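Local coordinates for protein type IV pilin structural subunit (Pseudomonas aeruginosa, PDB 3JYZ) that probably assembles by the thousand into type IV pili, the surface filaments bacteria use for attachment and twitching motility, as the pilin structural subunit, at residues Pro92-Gly97 with Ala109-Thr114; Thr71-Ala76 with Ala84-Ile89. All coordinates share one frame; numbering follows the deposited sequence.

Contact 1. Residues Pro92-Gly97 with Ala109-Thr114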
ATOM      1  N   PRO A  92      -2.230  -3.076   5.712  1.00  8.80           N
ATOM      2  CA  PRO A  92      -3.323  -2.657   6.604  1.00  8.89           C
ATOM      3  C   PRO A  92      -3.431  -3.458   7.907  1.00  9.03           C
ATOM      4  O   PRO A  92      -3.140  -4.658   7.949  1.00  8.73           O
ATOM      5  CB  PRO A  92      -4.580  -2.896   5.762  1.00  8.18           C
ATOM      6  CG  PRO A  92      -4.200  -3.997   4.810  1.00  9.33           C
ATOM      7  CD  PRO A  92      -2.687  -4.001   4.658  1.00  9.44           C
ATOM      8  N   TYR A  93      -3.872  -2.771   8.961  1.00  8.75           N
ATOM      9  CA  TYR A  93      -4.064  -3.364  10.283  1.00  8.49           C
ATOM     10  C   TYR A  93      -5.369  -2.869  10.867  1.00  9.84           C
ATOM     11  O   TYR A  93      -5.803  -1.766  10.581  1.00 11.34           O
ATOM     12  CB  TYR A  93      -2.923  -2.956  11.223  1.00  9.28           C
ATOM     13  CG  TYR A  93      -1.586  -3.446  10.744  1.00  8.68           C
ATOM     14  CD1 TYR A  93      -0.913  -2.791   9.715  1.00  9.67           C
ATOM     15  CD2 TYR A  93      -1.005  -4.582  11.293  1.00 10.01           C
ATOM     16  CE1 TYR A  93       0.302  -3.256   9.257  1.00 10.34           C
ATOM     17  CE2 TYR A  93       0.219  -5.053  10.837  1.00 10.58           C
ATOM     18  CZ  TYR A  93       0.868  -4.382   9.815  1.00 10.92           C
ATOM     19  OH  TYR A  93       2.093  -4.840   9.355  1.00 12.40           O
ATOM     20  N   ILE A  94      -6.007  -3.691  11.688  1.00  9.84           N
ATOM     21  CA  ILE A  94      -7.139  -3.207  12.458  1.00 11.92           C
ATOM     22  C   ILE A  94      -6.685  -2.875  13.864  1.00 12.82           C
ATOM     23  O   ILE A  94      -5.990  -3.662  14.509  1.00 13.31           O
ATOM     24  CB  ILE A  94      -8.313  -4.207  12.475  1.00 13.94           C
ATOM     25  CG1 ILE A  94      -9.092  -4.091  11.165  1.00 15.19           C
ATOM     26  CG2 ILE A  94      -9.246  -3.916  13.651  1.00 15.02           C
ATOM     27  CD1 ILE A  94     -10.084  -5.180  10.931  1.00 17.13           C
ATOM     28  N   ASN A  95      -7.059  -1.674  14.293  1.00 13.33           N
ATOM     29  CA  ASN A  95      -6.779  -1.145  15.616  1.00 14.06           C
ATOM     30  C   ASN A  95      -8.049  -1.217  16.454  1.00 16.15           C
ATOM     31  O   ASN A  95      -9.041  -0.559  16.139  1.00 16.18           O
ATOM     32  CB  ASN A  95      -6.346   0.316  15.465  1.00 14.50           C
ATOM     33  CG  ASN A  95      -6.320   1.059  16.781  1.00 15.50           C
ATOM     34  OD1 ASN A  95      -6.147   0.460  17.836  1.00 15.93           O
ATOM     35  ND2 ASN A  95      -6.486   2.378  16.720  1.00 16.61           N
ATOM     36  N   ASP A  96      -8.019  -2.024  17.508  1.00 18.02           N
ATOM     37  CA  ASP A  96      -9.183  -2.187  18.379  1.00 19.48           C
ATOM     38  C   ASP A  96      -9.189  -1.202  19.550  1.00 20.17           C
ATOM     39  O   ASP A  96     -10.008  -1.315  20.461  1.00 21.50           O
ATOM     40  CB  ASP A  96      -9.278  -3.631  18.889  1.00 20.90           C
ATOM     41  CG  ASP A  96      -8.197  -3.977  19.908  1.00 21.95           C
ATOM     42  OD1 ASP A  96      -7.301  -3.146  20.155  1.00 20.90           O
ATOM     43  OD2 ASP A  96      -8.247  -5.090  20.477  1.00 23.83           O
ATOM     44  N   GLY A  97      -8.271  -0.242  19.519  1.00 19.91           N
ATOM     45  CA  GLY A  97      -8.167   0.750  20.571  1.00 20.77           C
ATOM     46  C   GLY A  97      -6.868   0.489  21.304  1.00 22.50           C
ATOM     47  O   GLY A  97      -6.212   1.421  21.773  1.00 24.71           O
ATOM     48  N   ALA A 109     -11.267 -12.967  12.353  1.00 15.09           N
ATOM     49  CA  ALA A 109     -11.677 -13.089  13.750  1.00 15.86           C
ATOM     50  C   ALA A 109     -12.913 -12.256  14.086  1.00 17.08           C
ATOM     51  O   ALA A 109     -13.478 -12.383  15.172  1.00 18.38           O
ATOM     52  CB  ALA A 109     -10.525 -12.705  14.670  1.00 16.23           C
ATOM     53  N   GLY A 110     -13.319 -11.390  13.167  1.00 17.10           N
ATOM     54  CA  GLY A 110     -14.431 -10.487  13.409  1.00 18.37           C
ATOM     55  C   GLY A 110     -14.070  -9.337  14.333  1.00 19.44           C
ATOM     56  O   GLY A 110     -14.946  -8.722  14.949  1.00 21.00           O
ATOM     57  N   THR A 111     -12.780  -9.033  14.425  1.00 18.35           N
ATOM     58  CA  THR A 111     -12.315  -7.973  15.312  1.00 18.03           C
ATOM     59  C   THR A 111     -12.711  -6.611  14.763  1.00 19.77           C
ATOM     60  O   THR A 111     -12.351  -6.263  13.640  1.00 19.99           O
ATOM     61  CB  THR A 111     -10.791  -8.007  15.486  1.00 17.08           C
ATOM     62  OG1 THR A 111     -10.390  -9.302  15.940  1.00 18.14           O
ATOM     63  CG2 THR A 111     -10.351  -6.965  16.508  1.00 17.19           C
ATOM     64  N   ARG A 112     -13.400  -5.827  15.558  1.00 21.90           N
ATOM     65  CA  ARG A 112     -13.882  -4.570  15.090  1.00 23.38           C
ATOM     66  C   ARG A 112     -12.894  -3.434  15.474  1.00 21.57           C
ATOM     67  O   ARG A 112     -12.250  -3.520  16.416  1.00 21.59           O
ATOM     68  CB  ARG A 112     -15.296  -4.260  15.621  1.00 26.61           C
ATOM     69  CG  ARG A 112     -16.456  -5.104  15.087  1.00 29.44           C
ATOM     70  CD  ARG A 112     -16.332  -5.551  13.621  1.00 32.14           C
ATOM     71  NE  ARG A 112     -17.447  -6.453  13.272  1.00 34.42           N
ATOM     72  CZ  ARG A 112     -17.439  -7.373  12.319  1.00 35.98           C
ATOM     73  NH1 ARG A 112     -16.415  -7.523  11.522  1.00 36.23           N
ATOM     74  NH2 ARG A 112     -18.507  -8.125  12.157  1.00 36.64           N
ATOM     75  N   GLY A 113     -12.837  -2.420  14.674  1.00 20.50           N
ATOM     76  CA  GLY A 113     -11.934  -1.318  14.929  1.00 19.81           C
ATOM     77  C   GLY A 113     -11.719  -0.503  13.675  1.00 20.01           C
ATOM     78  O   GLY A 113     -12.428  -0.669  12.685  1.00 21.72           O
ATOM     79  N   THR A 114     -10.734   0.383  13.721  1.00 18.32           N
ATOM     80  CA  THR A 114     -10.421   1.225  12.577  1.00 17.82           C
ATOM     81  C   THR A 114      -9.188   0.668  11.866  1.00 15.11           C
ATOM     82  O   THR A 114      -8.438  -0.120  12.436  1.00 15.33           O
ATOM     83  CB  THR A 114     -10.182   2.670  13.011  1.00 19.79           C
ATOM     84  OG1 THR A 114      -9.348   2.674  14.173  1.00 20.36           O
ATOM     85  CG2 THR A 114     -11.506   3.342  13.352  1.00 20.68           C
TER
HETATM   86  O   HOH W   1      -9.821   2.070  16.816  1.00 41.69           O

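Contact 2. Residues Thr71-Ala76 with Ala84-Ile89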
ATOM      1  N   THR A  71       0.484  -3.277  -3.299  1.00  6.68           N
ATOM      2  CA  THR A  71       1.779  -2.964  -3.893  1.00  7.32           C
ATOM      3  C   THR A  71       1.590  -1.900  -4.957  1.00  7.81           C
ATOM      4  O   THR A  71       0.787  -2.072  -5.884  1.00  8.48           O
ATOM      5  CB  THR A  71       2.416  -4.202  -4.544  1.00  7.92           C
ATOM      6  OG1 THR A  71       2.586  -5.214  -3.548  1.00  9.23           O
ATOM      7  CG2 THR A  71       3.771  -3.858  -5.159  1.00  7.88           C
ATOM      8  N   ILE A  72       2.309  -0.793  -4.811  1.00  7.39           N
ATOM      9  CA  ILE A  72       2.340   0.230  -5.844  1.00  7.15           C
ATOM     10  C   ILE A  72       3.635   0.057  -6.621  1.00  7.61           C
ATOM     11  O   ILE A  72       4.729   0.068  -6.036  1.00  7.87           O
ATOM     12  CB  ILE A  72       2.337   1.627  -5.249  1.00  7.54           C
ATOM     13  CG1 ILE A  72       1.138   1.814  -4.321  1.00  8.85           C
ATOM     14  CG2 ILE A  72       2.342   2.672  -6.364  1.00  8.97           C
ATOM     15  CD1 ILE A  72       1.212   3.121  -3.537  1.00 10.28           C
ATOM     16  N   THR A  73       3.505  -0.120  -7.933  1.00  7.90           N
ATOM     17  CA  THR A  73       4.650  -0.245  -8.821  1.00  8.72           C
ATOM     18  C   THR A  73       4.745   1.011  -9.671  1.00  9.19           C
ATOM     19  O   THR A  73       3.784   1.397 -10.331  1.00  9.53           O
ATOM     20  CB  THR A  73       4.504  -1.487  -9.721  1.00 10.18           C
ATOM     21  OG1 THR A  73       4.436  -2.662  -8.902  1.00 10.51           O
ATOM     22  CG2 THR A  73       5.688  -1.595 -10.696  1.00 10.55           C
ATOM     23  N   TYR A  74       5.905   1.661  -9.645  1.00  9.45           N
ATOM     24  CA  TYR A  74       6.104   2.911 -10.370  1.00  9.70           C
ATOM     25  C   TYR A  74       6.751   2.696 -11.729  1.00 11.97           C
ATOM     26  O   TYR A  74       7.475   1.727 -11.916  1.00 13.43           O
ATOM     27  CB  TYR A  74       6.983   3.840  -9.533  1.00 10.74           C
ATOM     28  CG  TYR A  74       6.249   4.324  -8.318  1.00  9.87           C
ATOM     29  CD1 TYR A  74       5.490   5.474  -8.369  1.00 10.11           C
ATOM     30  CD2 TYR A  74       6.274   3.599  -7.134  1.00 10.12           C
ATOM     31  CE1 TYR A  74       4.793   5.921  -7.268  1.00 10.06           C
ATOM     32  CE2 TYR A  74       5.572   4.037  -6.018  1.00 10.35           C
ATOM     33  CZ  TYR A  74       4.841   5.203  -6.097  1.00  9.52           C
ATOM     34  OH  TYR A  74       4.127   5.676  -5.013  1.00  9.62           O
ATOM     35  N   VAL A  75       6.476   3.598 -12.666  1.00 12.68           N
ATOM     36  CA  VAL A  75       7.167   3.573 -13.952  1.00 14.20           C
ATOM     37  C   VAL A  75       8.535   4.211 -13.719  1.00 16.04           C
ATOM     38  O   VAL A  75       8.660   5.435 -13.647  1.00 15.89           O
ATOM     39  CB  VAL A  75       6.383   4.316 -15.048  1.00 14.22           C
ATOM     40  CG1 VAL A  75       6.999   4.026 -16.423  1.00 15.04           C
ATOM     41  CG2 VAL A  75       4.901   3.901 -15.024  1.00 13.65           C
ATOM     42  N   ALA A  76       9.545   3.363 -13.568  1.00 17.56           N
ATOM     43  CA  ALA A  76      10.859   3.819 -13.120  1.00 19.34           C
ATOM     44  C   ALA A  76      11.406   4.983 -13.949  1.00 20.36           C
ATOM     45  O   ALA A  76      11.886   5.969 -13.398  1.00 20.91           O
ATOM     46  CB  ALA A  76      11.837   2.670 -13.089  1.00 20.49           C
ATOM     47  N   ALA A  84      14.675  -1.713 -10.788  1.00 23.64           N
ATOM     48  CA  ALA A  84      14.100  -2.665  -9.847  1.00 23.07           C
ATOM     49  C   ALA A  84      13.868  -2.027  -8.481  1.00 20.91           C
ATOM     50  O   ALA A  84      13.583  -2.722  -7.514  1.00 22.56           O
ATOM     51  CB  ALA A  84      14.989  -3.901  -9.712  1.00 24.42           C
ATOM     52  N   GLY A  85      14.003  -0.708  -8.406  1.00 17.35           N
ATOM     53  CA  GLY A  85      13.788  -0.005  -7.152  1.00 15.05           C
ATOM     54  C   GLY A  85      12.511   0.812  -7.140  1.00 13.15           C
ATOM     55  O   GLY A  85      12.533   1.998  -6.814  1.00 14.06           O
ATOM     56  N   ASN A  86      11.397   0.183  -7.509  1.00 12.08           N
ATOM     57  CA  ASN A  86      10.215   0.922  -7.931  1.00 11.17           C
ATOM     58  C   ASN A  86       8.905   0.568  -7.245  1.00 11.48           C
ATOM     59  O   ASN A  86       7.830   0.911  -7.751  1.00 12.77           O
ATOM     60  CB  ASN A  86      10.072   0.880  -9.460  1.00 12.33           C
ATOM     61  CG  ASN A  86       9.798  -0.513  -9.977  1.00 13.93           C
ATOM     62  OD1 ASN A  86      10.166  -1.500  -9.344  1.00 15.64           O
ATOM     63  ND2 ASN A  86       9.135  -0.604 -11.132  1.00 13.33           N
ATOM     64  N   THR A  87       8.975  -0.098  -6.097  1.00  9.45           N
ATOM     65  CA  THR A  87       7.730  -0.459  -5.414  1.00  8.77           C
ATOM     66  C   THR A  87       7.634   0.071  -3.996  1.00  8.54           C
ATOM     67  O   THR A  87       8.641   0.204  -3.283  1.00  8.08           O
ATOM     68  CB  THR A  87       7.485  -1.988  -5.366  1.00 10.65           C
ATOM     69  OG1 THR A  87       8.435  -2.605  -4.489  1.00 11.06           O
ATOM     70  CG2 THR A  87       7.600  -2.595  -6.757  1.00 11.36           C
ATOM     71  N   LEU A  88       6.398   0.376  -3.615  1.00  7.64           N
ATOM     72  CA  LEU A  88       6.034   0.629  -2.235  1.00  7.98           C
ATOM     73  C   LEU A  88       4.979  -0.392  -1.815  1.00  8.53           C
ATOM     74  O   LEU A  88       4.178  -0.844  -2.639  1.00  9.26           O
ATOM     75  CB  LEU A  88       5.453   2.036  -2.078  1.00  8.17           C
ATOM     76  CG  LEU A  88       6.383   3.218  -2.303  1.00  8.03           C
ATOM     77  CD1 LEU A  88       5.631   4.534  -2.078  1.00  9.04           C
ATOM     78  CD2 LEU A  88       7.605   3.114  -1.381  1.00  7.63           C
ATOM     79  N   ILE A  89       4.984  -0.741  -0.532  1.00  8.04           N
ATOM     80  CA  ILE A  89       4.005  -1.656   0.030  1.00  8.14           C
ATOM     81  C   ILE A  89       3.162  -0.916   1.070  1.00  8.09           C
ATOM     82  O   ILE A  89       3.706  -0.225   1.935  1.00  8.34           O
ATOM     83  CB  ILE A  89       4.680  -2.853   0.719  1.00  9.88           C
ATOM     84  CG1 ILE A  89       5.712  -3.515  -0.203  1.00 12.42           C
ATOM     85  CG2 ILE A  89       3.621  -3.847   1.204  1.00 11.08           C
ATOM     86  CD1 ILE A  89       5.135  -4.062  -1.470  1.00 12.79           C
TER

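Contact 1. Residues Pro92-Gly97 with Ala109-Thr114
Two hydrogen bonds grip Asn95 O: Thr114 N donates to it at 3.1 Å and a water donates to Asn95 O at 2.8 Å; a CA-H...O contact adds to them, with Gly113 CA 3.2 Å from Asn95 O. The water also bonds to Thr114 OG1 at 2.8 Å, which chi1 of 45° places between the backbone N and carbonyl carbon of Thr114, and so links that hydroxyl to the Asn95 backbone carbonyl. The return bond, Asn95 N to Thr114 O, is shorter, at 2.8 Å, and nearly straight (176° at the hydrogen). The side chains of Asn95 and Thr114 run side by side in the same direction, with Asn95 ND2 3.8 Å from Thr114 OG1. Asn95 OD1 instead accepts from Gly97 N at 2.8 Å, the donor lying above the amide carbonyl plane, which makes an Asx turn where the strand ends. Asp96 OD1 accepts from Asn98 N and Thr99 N. Ile94 packs on the connection's backbone, CD1 3.7 Å from Thr111 O and CG2 against Gly113 CA; Ala106 and Val107 of helix 103-109 give apolar cover. Tyr93-Asp96 and Thr111-Thr114 run 103° apart end to end, a steep crossing; pairing continues through Tyr93 and Asp116. Helix 103-109 closes with a Schellman motif at Gly110, and its connection then enters the pilin's antiparallel sheet through one hydrogen-bonded pair, Asn95 with Thr114.

Contact 2. Residues Thr71-Ala76 with Ala84-Ile89
Chi1 of 66° sets Asn86 CG between its backbone N and carbonyl carbon, and chi1 of -69° sets Tyr74 CG beside its own backbone N, anti to the carbonyl carbon. Asn86 ND2 donates to Tyr74 O at 3.0 Å, within that carbonyl's plane, though the oxygen lies somewhat out of the Asn86 amide plane, while Tyr74 N donates to Asn86 O at 2.8 Å. Asn86 O also lies in the plane of the tyrosine ring, 3.2 Å from Tyr74 CD2, so the backbone bond and the ring edge meet at one oxygen. From there strands 70-74 and 87-95 run as antiparallel neighbours in the pilin sheet, their segment axes 165° apart. Ile72 N to Leu88 O (2.9 Å) and Leu88 N to Ile72 O (3.0 Å) define the hydrogen-bonded pair. On the face of Ile72 and Leu88, the latter's CD1 reaches Tyr74 OH at 3.5 Å, and Tyr74 OH bonds to Val11 O of helix 4-28, which covers this face. On the other face, Thr73 CG2 packs 3.6 Å from Asn86 ND2, Thr73 and Thr87 lie side by side, and Thr87 OG1 bonds to Ser139 OG. Farther along, Ile89 CD1 comes within 3.5 Å of Thr71 OG1.

Contacts 1 and 2 sample opposite ends of strand 87-95, and their centres are about 28 Å apart. Contact 2 closes first along the chain and pairs the start of that strand with strand 70-74; contact 1 uses its last residues against the connection leading into strand 114-120. Their segments do not touch beyond adjoining in sequence, and they lie on opposite sides of the chain's centre, about 10 Å from it for the centre of contact 2 and about 17 Å for that of contact 1. Strand 114-120 links the two regions: it begins at Thr114 in contact 1 and brings Cys119, disulfide-bonded to Cys149, against Leu88 of contact 2.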